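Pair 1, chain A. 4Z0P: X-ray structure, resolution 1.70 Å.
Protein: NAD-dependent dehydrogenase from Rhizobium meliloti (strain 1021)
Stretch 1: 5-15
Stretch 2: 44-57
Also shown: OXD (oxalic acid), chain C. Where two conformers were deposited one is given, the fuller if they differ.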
# COMPACT_ATOMS: atom_id res chain seq x y z
N LYS A 5 -4.46 26.51 38.36
CA LYS A 5 -4.79 25.25 37.63
C LYS A 5 -3.67 24.23 37.78
O LYS A 5 -2.50 24.60 37.87
CB LYS A 5 -5.01 25.52 36.15
CG LYS A 5 -6.24 26.34 35.81
CD LYS A 5 -6.51 26.32 34.31
CE LYS A 5 -7.90 26.85 33.99
NZ LYS A 5 -8.44 26.24 32.74
N SER A 6 -4.02 22.95 37.79
CA SER A 6 -3.01 21.93 37.87
C SER A 6 -2.07 22.00 36.67
O SER A 6 -2.54 22.15 35.52
CB SER A 6 -3.62 20.53 37.90
OG SER A 6 -2.57 19.57 37.88
N PRO A 7 -0.76 21.88 36.93
CA PRO A 7 0.14 21.58 35.81
C PRO A 7 -0.15 20.24 35.15
O PRO A 7 -0.94 19.42 35.66
CB PRO A 7 1.53 21.53 36.48
CG PRO A 7 1.39 22.30 37.75
CD PRO A 7 -0.03 22.07 38.20
N VAL A 8 0.51 20.02 34.01
CA VAL A 8 0.44 18.75 33.31
C VAL A 8 1.87 18.28 33.17
O VAL A 8 2.71 19.02 32.66
CB VAL A 8 -0.18 18.85 31.89
CG1 VAL A 8 -0.22 17.49 31.22
CG2 VAL A 8 -1.59 19.41 31.96
N ILE A 9 2.13 17.08 33.67
CA ILE A 9 3.43 16.44 33.51
C ILE A 9 3.45 15.72 32.15
O ILE A 9 2.51 15.00 31.82
CB ILE A 9 3.64 15.38 34.60
CG1 ILE A 9 3.77 16.07 35.97
CG2 ILE A 9 4.85 14.51 34.31
CD1 ILE A 9 3.47 15.16 37.14
N VAL A 10 4.54 15.93 31.42
CA VAL A 10 4.77 15.27 30.12
C VAL A 10 6.07 14.45 30.27
O VAL A 10 7.15 15.00 30.50
CB VAL A 10 4.88 16.30 28.98
CG1 VAL A 10 5.24 15.62 27.66
CG2 VAL A 10 3.57 17.08 28.83
N ASP A 11 5.93 13.12 30.18
CA ASP A 11 7.07 12.20 30.27
C ASP A 11 6.96 11.18 29.15
O ASP A 11 6.54 10.03 29.38
CB ASP A 11 7.13 11.52 31.63
CG ASP A 11 8.38 10.73 31.84
OD1 ASP A 11 9.34 10.83 31.07
OD2 ASP A 11 8.41 9.96 32.81
N LEU A 12 7.33 11.61 27.95
CA LEU A 12 7.11 10.86 26.73
C LEU A 12 8.41 10.52 26.04
O LEU A 12 9.07 11.43 25.55
CB LEU A 12 6.29 11.70 25.75
CG LEU A 12 4.86 12.04 26.16
CD1 LEU A 12 4.25 13.04 25.18
CD2 LEU A 12 4.03 10.79 26.25
N LYS A 13 8.72 9.23 25.94
CA LYS A 13 9.93 8.82 25.25
C LYS A 13 9.61 8.70 23.76
O LYS A 13 9.53 7.61 23.22
CB LYS A 13 10.48 7.51 25.82
CG LYS A 13 11.87 7.13 25.35
CD LYS A 13 12.55 6.24 26.39
CE LYS A 13 13.87 5.65 25.89
NZ LYS A 13 13.66 4.38 25.13
N PHE A 14 9.41 9.85 23.13
CA PHE A 14 9.16 9.99 21.71
C PHE A 14 10.35 10.74 21.13
O PHE A 14 11.26 11.15 21.86
CB PHE A 14 7.91 10.85 21.47
CG PHE A 14 6.60 10.22 21.86
CD1 PHE A 14 6.46 8.86 22.13
CD2 PHE A 14 5.47 11.02 21.89
CE1 PHE A 14 5.21 8.34 22.45
CE2 PHE A 14 4.24 10.50 22.22
CZ PHE A 14 4.11 9.17 22.52
N ILE A 15 10.34 10.98 19.82
CA ILE A 15 11.37 11.82 19.19
C ILE A 15 11.33 13.21 19.84
O ILE A 15 10.28 13.88 19.85
CB ILE A 15 11.17 11.88 17.66
CG1 ILE A 15 11.46 10.50 17.05
CG2 ILE A 15 12.09 12.91 17.03
CD1 ILE A 15 10.93 10.30 15.65
N ASP A 44 9.74 18.62 42.67
CA ASP A 44 8.75 17.80 43.35
C ASP A 44 7.44 17.85 42.56
O ASP A 44 7.00 18.93 42.14
CB ASP A 44 8.50 18.28 44.76
CG ASP A 44 7.63 17.33 45.50
OD1 ASP A 44 8.17 16.34 46.05
OD2 ASP A 44 6.42 17.53 45.47
N LEU A 45 6.81 16.69 42.37
CA LEU A 45 5.62 16.62 41.54
C LEU A 45 4.34 16.31 42.31
O LEU A 45 3.33 15.93 41.70
CB LEU A 45 5.83 15.63 40.39
CG LEU A 45 7.04 15.93 39.48
CD1 LEU A 45 7.27 14.81 38.47
CD2 LEU A 45 6.87 17.27 38.78
N SER A 46 4.38 16.50 43.63
CA SER A 46 3.15 16.39 44.41
C SER A 46 2.15 17.48 44.06
O SER A 46 2.51 18.55 43.60
CB SER A 46 3.46 16.46 45.91
OG SER A 46 4.40 15.48 46.29
N GLY A 47 0.89 17.19 44.29
CA GLY A 47 -0.18 18.14 44.04
C GLY A 47 -0.56 18.36 42.60
O GLY A 47 -1.41 19.19 42.32
N ILE A 48 0.04 17.59 41.68
CA ILE A 48 -0.22 17.71 40.26
C ILE A 48 -1.20 16.61 39.84
O ILE A 48 -1.02 15.44 40.20
CB ILE A 48 1.09 17.61 39.45
CG1 ILE A 48 2.00 18.79 39.80
CG2 ILE A 48 0.79 17.55 37.95
CD1 ILE A 48 3.37 18.70 39.19
N ASP A 49 -2.22 17.00 39.08
CA ASP A 49 -3.36 16.13 38.79
C ASP A 49 -3.21 15.24 37.56
O ASP A 49 -3.88 14.20 37.47
CB ASP A 49 -4.62 16.96 38.60
CG ASP A 49 -5.11 17.65 39.87
OD1 ASP A 49 -4.55 17.47 40.97
OD2 ASP A 49 -6.07 18.40 39.71
N TYR A 50 -2.39 15.64 36.58
CA TYR A 50 -2.40 15.00 35.27
C TYR A 50 -0.98 14.72 34.78
O TYR A 50 -0.08 15.55 34.96
CB TYR A 50 -3.07 15.91 34.23
CG TYR A 50 -4.41 16.43 34.67
CD1 TYR A 50 -5.44 15.56 34.97
CD2 TYR A 50 -4.66 17.81 34.78
CE1 TYR A 50 -6.68 16.03 35.39
CE2 TYR A 50 -5.90 18.29 35.19
CZ TYR A 50 -6.90 17.39 35.50
OH TYR A 50 -8.15 17.83 35.92
N ALA A 51 -0.79 13.55 34.17
CA ALA A 51 0.48 13.17 33.53
C ALA A 51 0.18 12.45 32.23
O ALA A 51 -0.82 11.70 32.16
CB ALA A 51 1.27 12.28 34.43
N VAL A 52 0.99 12.72 31.21
CA VAL A 52 0.93 12.07 29.91
C VAL A 52 2.24 11.34 29.73
O VAL A 52 3.31 11.96 29.79
CB VAL A 52 0.75 13.08 28.74
CG1 VAL A 52 0.34 12.30 27.47
CG2 VAL A 52 -0.25 14.14 29.08
N VAL A 53 2.18 10.00 29.63
CA VAL A 53 3.38 9.17 29.87
C VAL A 53 3.57 8.13 28.77
O VAL A 53 2.60 7.55 28.26
CB VAL A 53 3.35 8.51 31.26
CG1 VAL A 53 3.24 9.59 32.35
CG2 VAL A 53 2.25 7.45 31.39
N TRP A 54 4.83 7.87 28.45
CA TRP A 54 5.23 6.79 27.55
C TRP A 54 6.64 6.35 27.90
O TRP A 54 7.55 7.16 27.83
CB TRP A 54 5.18 7.23 26.10
CG TRP A 54 5.30 6.08 25.15
CD1 TRP A 54 6.34 5.77 24.32
CD2 TRP A 54 4.31 5.06 24.94
NE1 TRP A 54 6.04 4.62 23.58
CE2 TRP A 54 4.80 4.17 23.95
CE3 TRP A 54 3.04 4.82 25.49
CZ2 TRP A 54 4.08 3.05 23.53
CZ3 TRP A 54 2.33 3.71 25.05
CH2 TRP A 54 2.85 2.85 24.09
N LYS A 55 6.80 5.09 28.29
CA LYS A 55 8.10 4.53 28.68
C LYS A 55 8.75 5.34 29.80
O LYS A 55 9.96 5.61 29.77
CB LYS A 55 9.02 4.37 27.45
CG LYS A 55 8.53 3.32 26.50
CD LYS A 55 9.42 3.29 25.25
CE LYS A 55 9.33 1.96 24.55
NZ LYS A 55 10.11 2.03 23.29
N SER A 56 7.94 5.71 30.78
CA SER A 56 8.37 6.62 31.83
C SER A 56 9.29 5.90 32.85
O SER A 56 9.33 4.69 32.92
CB SER A 56 7.16 7.32 32.47
OG SER A 56 6.15 6.41 32.78
N ALA A 57 10.04 6.71 33.59
CA ALA A 57 11.04 6.19 34.52
C ALA A 57 10.35 5.48 35.70
O ALA A 57 9.25 5.90 36.09
CB ALA A 57 11.93 7.32 35.02
C1 OXD C . 1.03 2.47 20.91
C2 OXD C . 2.36 2.13 20.40
O3 OXD C . 0.46 3.52 20.52
O4 OXD C . 3.14 3.03 20.06
O5 OXD C . 0.51 1.70 21.74
O6 OXD C . 2.68 0.94 20.31
O HOH W 1 9.51 8.64 29.39
O HOH W 2 8.58 4.73 21.91

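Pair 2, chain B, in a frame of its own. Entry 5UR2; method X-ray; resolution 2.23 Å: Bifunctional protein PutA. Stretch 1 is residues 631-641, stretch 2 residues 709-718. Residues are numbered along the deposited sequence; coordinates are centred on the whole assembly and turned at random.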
# COMPACT_ATOMS: atom_id res chain seq x y z
N SER B 631 -11.43 9.44 -8.39
CA SER B 631 -12.63 9.57 -7.58
C SER B 631 -13.78 8.79 -8.22
O SER B 631 -13.71 8.38 -9.38
CB SER B 631 -13.00 11.04 -7.42
OG SER B 631 -13.18 11.64 -8.68
N ARG B 632 -14.86 8.58 -7.46
CA ARG B 632 -16.02 7.81 -7.94
C ARG B 632 -17.24 8.66 -8.29
O ARG B 632 -17.90 8.37 -9.29
CB ARG B 632 -16.43 6.76 -6.90
CG ARG B 632 -15.33 5.79 -6.48
CD ARG B 632 -15.86 4.55 -5.73
NE ARG B 632 -16.41 3.55 -6.65
CZ ARG B 632 -17.69 3.19 -6.71
NH1 ARG B 632 -18.57 3.72 -5.88
NH2 ARG B 632 -18.08 2.27 -7.60
N GLY B 633 -17.59 9.67 -7.51
CA GLY B 633 -18.78 10.47 -7.82
C GLY B 633 -19.42 10.99 -6.54
O GLY B 633 -18.74 11.22 -5.55
N VAL B 634 -20.75 11.14 -6.57
CA VAL B 634 -21.47 11.65 -5.41
C VAL B 634 -21.50 10.59 -4.32
O VAL B 634 -21.87 9.43 -4.58
CB VAL B 634 -22.89 12.10 -5.79
CG1 VAL B 634 -23.66 12.48 -4.54
CG2 VAL B 634 -22.85 13.31 -6.76
N THR B 635 -21.12 10.98 -3.10
CA THR B 635 -21.08 10.06 -1.97
C THR B 635 -22.16 10.42 -0.98
O THR B 635 -22.22 11.55 -0.51
CB THR B 635 -19.71 10.10 -1.30
OG1 THR B 635 -18.73 9.62 -2.23
CG2 THR B 635 -19.68 9.24 -0.03
N ALA B 636 -23.00 9.44 -0.64
CA ALA B 636 -24.02 9.61 0.39
C ALA B 636 -23.42 9.22 1.73
O ALA B 636 -22.89 8.12 1.87
CB ALA B 636 -25.25 8.75 0.08
N VAL B 637 -23.49 10.13 2.70
CA VAL B 637 -22.93 9.92 4.03
C VAL B 637 -24.08 9.89 5.04
O VAL B 637 -24.79 10.89 5.23
CB VAL B 637 -21.91 11.02 4.38
CG1 VAL B 637 -21.52 10.95 5.85
CG2 VAL B 637 -20.67 10.87 3.49
N ILE B 638 -24.26 8.75 5.69
CA ILE B 638 -25.33 8.53 6.66
C ILE B 638 -24.65 8.17 7.98
O ILE B 638 -24.19 7.04 8.17
CB ILE B 638 -26.31 7.46 6.18
CG1 ILE B 638 -26.87 7.89 4.82
CG2 ILE B 638 -27.46 7.21 7.20
CD1 ILE B 638 -28.08 7.11 4.40
N ALA B 639 -24.59 9.15 8.89
CA ALA B 639 -23.69 9.10 10.03
C ALA B 639 -24.46 8.88 11.32
O ALA B 639 -25.64 9.25 11.43
CB ALA B 639 -22.87 10.39 10.15
N PRO B 640 -23.84 8.30 12.32
CA PRO B 640 -24.53 8.04 13.59
C PRO B 640 -24.45 9.23 14.54
O PRO B 640 -23.87 10.27 14.21
CB PRO B 640 -23.78 6.83 14.15
CG PRO B 640 -22.37 7.10 13.73
CD PRO B 640 -22.47 7.76 12.33
N TRP B 641 -25.07 9.09 15.72
CA TRP B 641 -25.06 10.15 16.73
C TRP B 641 -24.04 9.93 17.84
O TRP B 641 -23.76 10.88 18.59
CB TRP B 641 -26.46 10.29 17.37
CG TRP B 641 -27.03 8.97 17.77
CD1 TRP B 641 -27.91 8.19 17.05
CD2 TRP B 641 -26.74 8.23 18.97
NE1 TRP B 641 -28.19 7.03 17.74
CE2 TRP B 641 -27.48 7.03 18.91
CE3 TRP B 641 -25.91 8.47 20.08
CZ2 TRP B 641 -27.42 6.07 19.92
CZ3 TRP B 641 -25.85 7.52 21.08
CH2 TRP B 641 -26.60 6.33 20.99
N LYS B 709 -29.90 7.57 -8.47
CA LYS B 709 -29.07 7.05 -9.55
C LYS B 709 -27.68 7.69 -9.60
O LYS B 709 -26.76 7.08 -10.14
CB LYS B 709 -29.78 7.25 -10.90
CG LYS B 709 -29.92 8.72 -11.28
CD LYS B 709 -30.69 8.93 -12.58
CE LYS B 709 -30.78 10.42 -12.89
NZ LYS B 709 -31.74 10.73 -13.97
N TYR B 710 -27.50 8.89 -9.04
CA TYR B 710 -26.19 9.50 -9.07
C TYR B 710 -25.28 9.01 -7.95
O TYR B 710 -24.07 9.17 -8.04
CB TYR B 710 -26.27 11.02 -8.94
CG TYR B 710 -26.87 11.78 -10.10
CD1 TYR B 710 -26.97 11.21 -11.37
CD2 TYR B 710 -27.31 13.08 -9.92
CE1 TYR B 710 -27.53 11.94 -12.42
CE2 TYR B 710 -27.86 13.81 -10.96
CZ TYR B 710 -27.97 13.24 -12.20
OH TYR B 710 -28.52 14.01 -13.20
N THR B 711 -25.84 8.44 -6.89
CA THR B 711 -25.04 8.02 -5.74
C THR B 711 -24.16 6.83 -6.11
O THR B 711 -24.67 5.76 -6.46
CB THR B 711 -25.96 7.65 -4.58
OG1 THR B 711 -26.71 8.81 -4.20
CG2 THR B 711 -25.15 7.14 -3.40
N THR B 712 -22.85 7.01 -6.03
CA THR B 712 -21.90 5.95 -6.35
C THR B 712 -21.41 5.20 -5.12
O THR B 712 -21.13 4.01 -5.21
CB THR B 712 -20.68 6.53 -7.08
OG1 THR B 712 -20.02 7.48 -6.24
CG2 THR B 712 -21.14 7.24 -8.34
N THR B 713 -21.32 5.88 -3.99
CA THR B 713 -20.73 5.34 -2.79
C THR B 713 -21.61 5.71 -1.61
O THR B 713 -22.06 6.86 -1.51
CB THR B 713 -19.31 5.89 -2.63
OG1 THR B 713 -18.59 5.63 -3.84
CG2 THR B 713 -18.58 5.29 -1.43
N ILE B 714 -21.87 4.75 -0.72
CA ILE B 714 -22.67 4.98 0.48
C ILE B 714 -21.81 4.64 1.69
O ILE B 714 -21.37 3.49 1.83
CB ILE B 714 -23.96 4.15 0.48
CG1 ILE B 714 -24.82 4.51 -0.75
CG2 ILE B 714 -24.72 4.37 1.77
CD1 ILE B 714 -25.84 3.43 -1.15
N ALA B 715 -21.58 5.62 2.57
CA ALA B 715 -20.92 5.38 3.85
C ALA B 715 -21.98 5.47 4.94
O ALA B 715 -22.59 6.53 5.14
CB ALA B 715 -19.78 6.38 4.09
N PHE B 716 -22.22 4.35 5.62
CA PHE B 716 -23.24 4.26 6.65
C PHE B 716 -22.65 3.56 7.86
O PHE B 716 -22.07 2.48 7.74
CB PHE B 716 -24.48 3.48 6.20
CG PHE B 716 -25.33 3.01 7.35
CD1 PHE B 716 -26.22 3.88 7.97
CD2 PHE B 716 -25.21 1.71 7.83
CE1 PHE B 716 -27.00 3.45 9.05
CE2 PHE B 716 -25.98 1.27 8.91
CZ PHE B 716 -26.88 2.14 9.51
N THR B 717 -22.82 4.18 9.02
CA THR B 717 -22.48 3.55 10.28
C THR B 717 -23.67 3.64 11.21
O THR B 717 -24.19 4.73 11.47
CB THR B 717 -21.24 4.19 10.90
OG1 THR B 717 -20.11 3.86 10.08
CG2 THR B 717 -21.04 3.69 12.32
N GLY B 718 -24.11 2.48 11.70
CA GLY B 718 -25.32 2.40 12.50
C GLY B 718 -25.67 0.96 12.78
O GLY B 718 -24.79 0.10 12.90
O HOH W 3 -22.14 10.62 -9.15

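Two parallel strand pairs with a common backbone: strand 8-12 beside strand 50-54 in pair 1, and the strand running through Thr B635 to Ile B638 beside the strand running through Thr B713 to Thr B717 in pair 2. Fourteen central residues superpose with an RMSD of 0.8 Å; the strand directions differ by 5° in pair 1 and 17° in pair 2. The same four central bonds join both. In pair 1, Ile A9 N donates to Tyr A50 O (3.0 Å), Val A52 N to Ile A9 O (2.8 Å), Asp A11 N to Val A52 O (2.9 Å) and Trp A54 N to Asp A11 O (2.9 Å). The matched bonds in pair 2 run from Ala B636 N to Thr B713 O (2.9 Å), Ala B715 N to Ala B636 O (2.9 Å), Ile B638 N to Ala B715 O (2.8 Å) and Thr B717 N to Ile B638 O (3.3 Å). These bonds use only main-chain atoms; the side chains around them differ.

On the face carrying Ile A9 and Ala A51, matched by Ala B636 and Ile B714, large and small exchange strands. Ile A9 CB lies 3.9 Å from Ala A51 CB, and Ile A9 CD1 reaches on to Ile A48 CG2 (3.7 Å) and Leu A45 CD1 (4.0 Å). Ala B636 is short; its CB meets Ile B714 CG1 at 4.3 Å and Thr B711 CG2, at the position of Ile A48, at 3.8 Å. Farther along, Asp A11 matches Ile B638 and Val A53 matches Phe B716. Ile B638 CG2 packs at the ring edge, 3.6 Å from Phe B716 CD1. Asp A11 OD2 instead comes within 2.9 Å of Ser A56 CB, while water 1 lies 2.8 Å from Asp A11 OD1 and 2.9 Å from Trp A54 O.

The opposite face holds Val A8, Val A10, Tyr A50 and Val A52, matched by Thr B635, Val B637, Thr B713 and Ala B715. Val A8 CG1 touches Val A52 CG2 (4.0 Å). Thr B635 OG1 lies 3.8 Å from Thr B713 CB but is buried without a polar partner. Both pairs have valine at Val A10 and Val B637.

The ends differ. Ser A6 OG accepts from Asp A49 N (2.9 Å); at the matched Gly B633, a CB would clash with Thr B712 CG2. Thr B712 N, matching Asp A49 N, donates to Val B634 O (3.0 Å), whereas Asp A49 N and Pro A7 O are 4.4 Å apart. Lys A13 N donates to Trp A54 O (3.0 Å), and Lys A13 CB lies 3.8 Å from Lys A55 CB; the matched Pro B640 has no N-H, and its CB lies 3.4 Å from Thr B717 O.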